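PDB 4XT0: protein LigF, which cleaves beta-aryl ether bonds of lignin with glutathione, as a beta-etherase of the glutathione S-transferase superfamily. Local coordinates for residues L24-L29 / N234-I239. Residues are numbered along the deposited sequence; the frame is centred on the assembly and turned at random.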
ATOM      1  N   LEU A  24      14.068 -14.800  -3.063  1.00 18.38           N
ATOM      2  CA  LEU A  24      15.399 -15.155  -3.552  1.00 18.93           C
ATOM      3  C   LEU A  24      15.659 -16.661  -3.454  1.00 24.46           C
ATOM      4  O   LEU A  24      16.162 -17.281  -4.397  1.00 22.15           O
ATOM      5  CB  LEU A  24      16.477 -14.376  -2.768  1.00 20.42           C
ATOM      6  CG  LEU A  24      16.542 -12.872  -3.086  1.00 21.19           C
ATOM      7  CD1 LEU A  24      17.216 -12.104  -1.940  1.00 15.96           C
ATOM      8  CD2 LEU A  24      17.248 -12.635  -4.436  1.00 17.58           C
ATOM      9  N   TYR A  25      15.311 -17.256  -2.317  1.00 17.81           N
ATOM     10  CA  TYR A  25      15.518 -18.695  -2.137  1.00 19.37           C
ATOM     11  C   TYR A  25      14.562 -19.510  -2.996  1.00 21.40           C
ATOM     12  O   TYR A  25      14.919 -20.563  -3.490  1.00 20.60           O
ATOM     13  CB  TYR A  25      15.334 -19.104  -0.673  1.00 22.81           C
ATOM     14  CG  TYR A  25      16.519 -18.810   0.211  1.00 24.17           C
ATOM     15  CD1 TYR A  25      17.611 -19.667   0.247  1.00 32.01           C
ATOM     16  CD2 TYR A  25      16.539 -17.676   1.023  1.00 21.06           C
ATOM     17  CE1 TYR A  25      18.698 -19.401   1.060  1.00 37.94           C
ATOM     18  CE2 TYR A  25      17.622 -17.397   1.832  1.00 23.80           C
ATOM     19  CZ  TYR A  25      18.700 -18.265   1.848  1.00 34.30           C
ATOM     20  OH  TYR A  25      19.774 -18.002   2.663  1.00 31.79           O
ATOM     21  N   GLU A  26      13.331 -19.035  -3.163  1.00 17.54           N
ATOM     22  CA  GLU A  26      12.373 -19.793  -3.975  1.00 24.80           C
ATOM     23  C   GLU A  26      12.804 -19.811  -5.435  1.00 20.07           C
ATOM     24  O   GLU A  26      12.541 -20.776  -6.163  1.00 20.37           O
ATOM     25  CB  GLU A  26      10.960 -19.215  -3.852  1.00 17.38           C
ATOM     26  CG  GLU A  26      10.309 -19.458  -2.497  1.00 20.54           C
ATOM     27  CD  GLU A  26       9.693 -20.851  -2.349  1.00 24.13           C
ATOM     28  OE1 GLU A  26       9.860 -21.709  -3.252  1.00 24.81           O
ATOM     29  OE2 GLU A  26       9.051 -21.096  -1.302  1.00 26.96           O
ATOM     30  N   LYS A  27      13.482 -18.747  -5.864  1.00 17.10           N
ATOM     31  CA  LYS A  27      13.891 -18.643  -7.271  1.00 18.53           C
ATOM     32  C   LYS A  27      15.294 -19.203  -7.504  1.00 25.97           C
ATOM     33  O   LYS A  27      15.801 -19.223  -8.633  1.00 21.82           O
ATOM     34  CB  LYS A  27      13.783 -17.183  -7.725  1.00 19.59           C
ATOM     35  CG  LYS A  27      12.319 -16.710  -7.701  1.00 16.76           C
ATOM     36  CD  LYS A  27      12.156 -15.297  -8.293  1.00 13.92           C
ATOM     37  CE  LYS A  27      12.387 -15.288  -9.796  1.00 20.50           C
ATOM     38  NZ  LYS A  27      11.517 -16.272 -10.532  1.00 15.89           N
ATOM     39  N   GLY A  28      15.903 -19.695  -6.432  1.00 20.83           N
ATOM     40  CA  GLY A  28      17.211 -20.322  -6.519  1.00 25.82           C
ATOM     41  C   GLY A  28      18.293 -19.328  -6.894  1.00 22.16           C
ATOM     42  O   GLY A  28      19.338 -19.709  -7.402  1.00 24.69           O
ATOM     43  N   LEU A  29      18.044 -18.055  -6.631  1.00 22.96           N
ATOM     44  CA  LEU A  29      18.988 -17.003  -7.004  1.00 28.20           C
ATOM     45  C   LEU A  29      20.163 -16.930  -6.037  1.00 31.77           C
ATOM     46  O   LEU A  29      19.978 -16.946  -4.821  1.00 28.08           O
ATOM     47  CB  LEU A  29      18.279 -15.646  -7.061  1.00 22.85           C
ATOM     48  CG  LEU A  29      17.330 -15.481  -8.252  1.00 21.79           C
ATOM     49  CD1 LEU A  29      16.456 -14.258  -8.100  1.00 22.44           C
ATOM     50  CD2 LEU A  29      18.138 -15.388  -9.548  1.00 21.11           C
ATOM     51  N   ASN A 234       5.748 -23.560   5.527  1.00 25.75           N
ATOM     52  CA  ASN A 234       6.903 -23.965   6.322  1.00 30.73           C
ATOM     53  C   ASN A 234       7.516 -25.311   5.895  1.00 34.03           C
ATOM     54  O   ASN A 234       8.675 -25.594   6.203  1.00 33.99           O
ATOM     55  CB  ASN A 234       6.521 -24.019   7.805  1.00 33.12           C
ATOM     56  CG  ASN A 234       6.755 -22.693   8.511  1.00 32.34           C
ATOM     57  OD1 ASN A 234       7.862 -22.168   8.499  1.00 26.81           O
ATOM     58  ND2 ASN A 234       5.719 -22.151   9.128  1.00 31.88           N
ATOM     59  N   ALA A 235       6.743 -26.139   5.190  1.00 30.46           N
ATOM     60  CA  ALA A 235       7.261 -27.412   4.695  1.00 30.43           C
ATOM     61  C   ALA A 235       7.995 -27.294   3.343  1.00 32.71           C
ATOM     62  O   ALA A 235       8.676 -28.236   2.918  1.00 31.27           O
ATOM     63  CB  ALA A 235       6.129 -28.424   4.582  1.00 34.55           C
ATOM     64  N   ARG A 236       7.846 -26.160   2.659  1.00 26.50           N
ATOM     65  CA  ARG A 236       8.487 -25.968   1.353  1.00 27.58           C
ATOM     66  C   ARG A 236       9.997 -25.975   1.512  1.00 28.43           C
ATOM     67  O   ARG A 236      10.510 -25.359   2.435  1.00 27.72           O
ATOM     68  CB  ARG A 236       8.038 -24.657   0.697  1.00 23.36           C
ATOM     69  CG  ARG A 236       6.538 -24.565   0.428  1.00 28.37           C
ATOM     70  CD  ARG A 236       6.173 -23.226  -0.228  1.00 30.16           C
ATOM     71  NE  ARG A 236       6.910 -23.003  -1.474  1.00 30.65           N
ATOM     72  CZ  ARG A 236       6.492 -23.423  -2.664  1.00 28.49           C
ATOM     73  NH1 ARG A 236       5.336 -24.068  -2.767  1.00 21.78           N
ATOM     74  NH2 ARG A 236       7.215 -23.188  -3.752  1.00 24.51           N
ATOM     75  N   PRO A 237      10.716 -26.676   0.612  1.00 30.23           N
ATOM     76  CA  PRO A 237      12.179 -26.771   0.722  1.00 28.89           C
ATOM     77  C   PRO A 237      12.896 -25.415   0.747  1.00 27.11           C
ATOM     78  O   PRO A 237      13.842 -25.260   1.512  1.00 27.79           O
ATOM     79  CB  PRO A 237      12.565 -27.577  -0.523  1.00 35.30           C
ATOM     80  CG  PRO A 237      11.364 -28.455  -0.756  1.00 37.64           C
ATOM     81  CD  PRO A 237      10.191 -27.558  -0.446  1.00 34.18           C
ATOM     82  N   ALA A 238      12.465 -24.456  -0.067  1.00 26.63           N
ATOM     83  CA  ALA A 238      13.121 -23.150  -0.114  1.00 25.05           C
ATOM     84  C   ALA A 238      12.899 -22.359   1.177  1.00 24.41           C
ATOM     85  O   ALA A 238      13.766 -21.583   1.591  1.00 24.07           O
ATOM     86  CB  ALA A 238      12.620 -22.329  -1.327  1.00 22.44           C
ATOM     87  N   ILE A 239      11.738 -22.549   1.808  1.00 24.82           N
ATOM     88  CA  ILE A 239      11.438 -21.863   3.067  1.00 22.77           C
ATOM     89  C   ILE A 239      12.236 -22.471   4.216  1.00 27.12           C
ATOM     90  O   ILE A 239      12.810 -21.742   5.038  1.00 24.35           O
ATOM     91  CB  ILE A 239       9.924 -21.911   3.396  1.00 28.12           C
ATOM     92  CG1 ILE A 239       9.106 -21.176   2.314  1.00 23.25           C
ATOM     93  CG2 ILE A 239       9.646 -21.318   4.765  1.00 26.72           C
ATOM     94  CD1 ILE A 239       9.443 -19.685   2.123  1.00 24.20           C
TER
HETATM   95  O   HOH W   1      10.254 -24.415  -2.239  1.00 23.46           O
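Glu-26 and Arg-236 form a side-on, two-bond salt bridge between the two domains of this GST fold. Glu-26 lies in the last turn of helix 15-26 of the thioredoxin-like N-terminal domain. Arg-236 is the N-cap residue of helix 237-244, near the end of the helical C-terminal domain. Arg-236 NE donates to Glu-26 OE2 at 2.9 Å, on the syn side of the carboxylate but tilted out of its plane. Arg-236 NH2 donates to Glu-26 OE1 at 3.1 Å, and this bond is nearly straight (172°). It comes to OE1 from above the carboxylate plane. Both oxygens lie close to the guanidinium plane, but the carboxylate is turned 43° from it. Glu-26 reaches its partner through a bend at chi2 (-81°).

Beside the ion pair, the Ala-238 methyl packs against the acid, with CB 3.4 Å from Glu-26 CD. The same methyl lies 4.3 Å from Tyr-25 CB. The phenol of Tyr-25 leads away from the contact and bonds Gln-33 with its hydroxyl. On the OE2 side, Ile-239 CG1 sits 3.6 Å from Glu-26 OE2. A water donates to Glu-26 OE1 and accepts from Ala-238 N, with 3.1 Å between the water oxygen and that N. The carboxylate is thus linked to an amide in the first turn of helix 237-244.

Outside the segments, Asn-86 ND2 also bonds Glu-26 OE1, and Tyr-193 makes a cation-pi contact with Arg-236. An alanine in place of Glu-26 would probably leave the guanidinium without its carboxylate mate, held less firmly against Tyr-193, and open a gap beside the Ala-238 methyl. The acid is buried, yet two arginine nitrogens, the water and Asn-86 satisfy its oxygens. These partners, with the start of a helix nearby, would be expected to favour the ionised carboxylate. The domain junction here pairs a buried carboxylate and its arginine with the packing of the Ala-238 methyl.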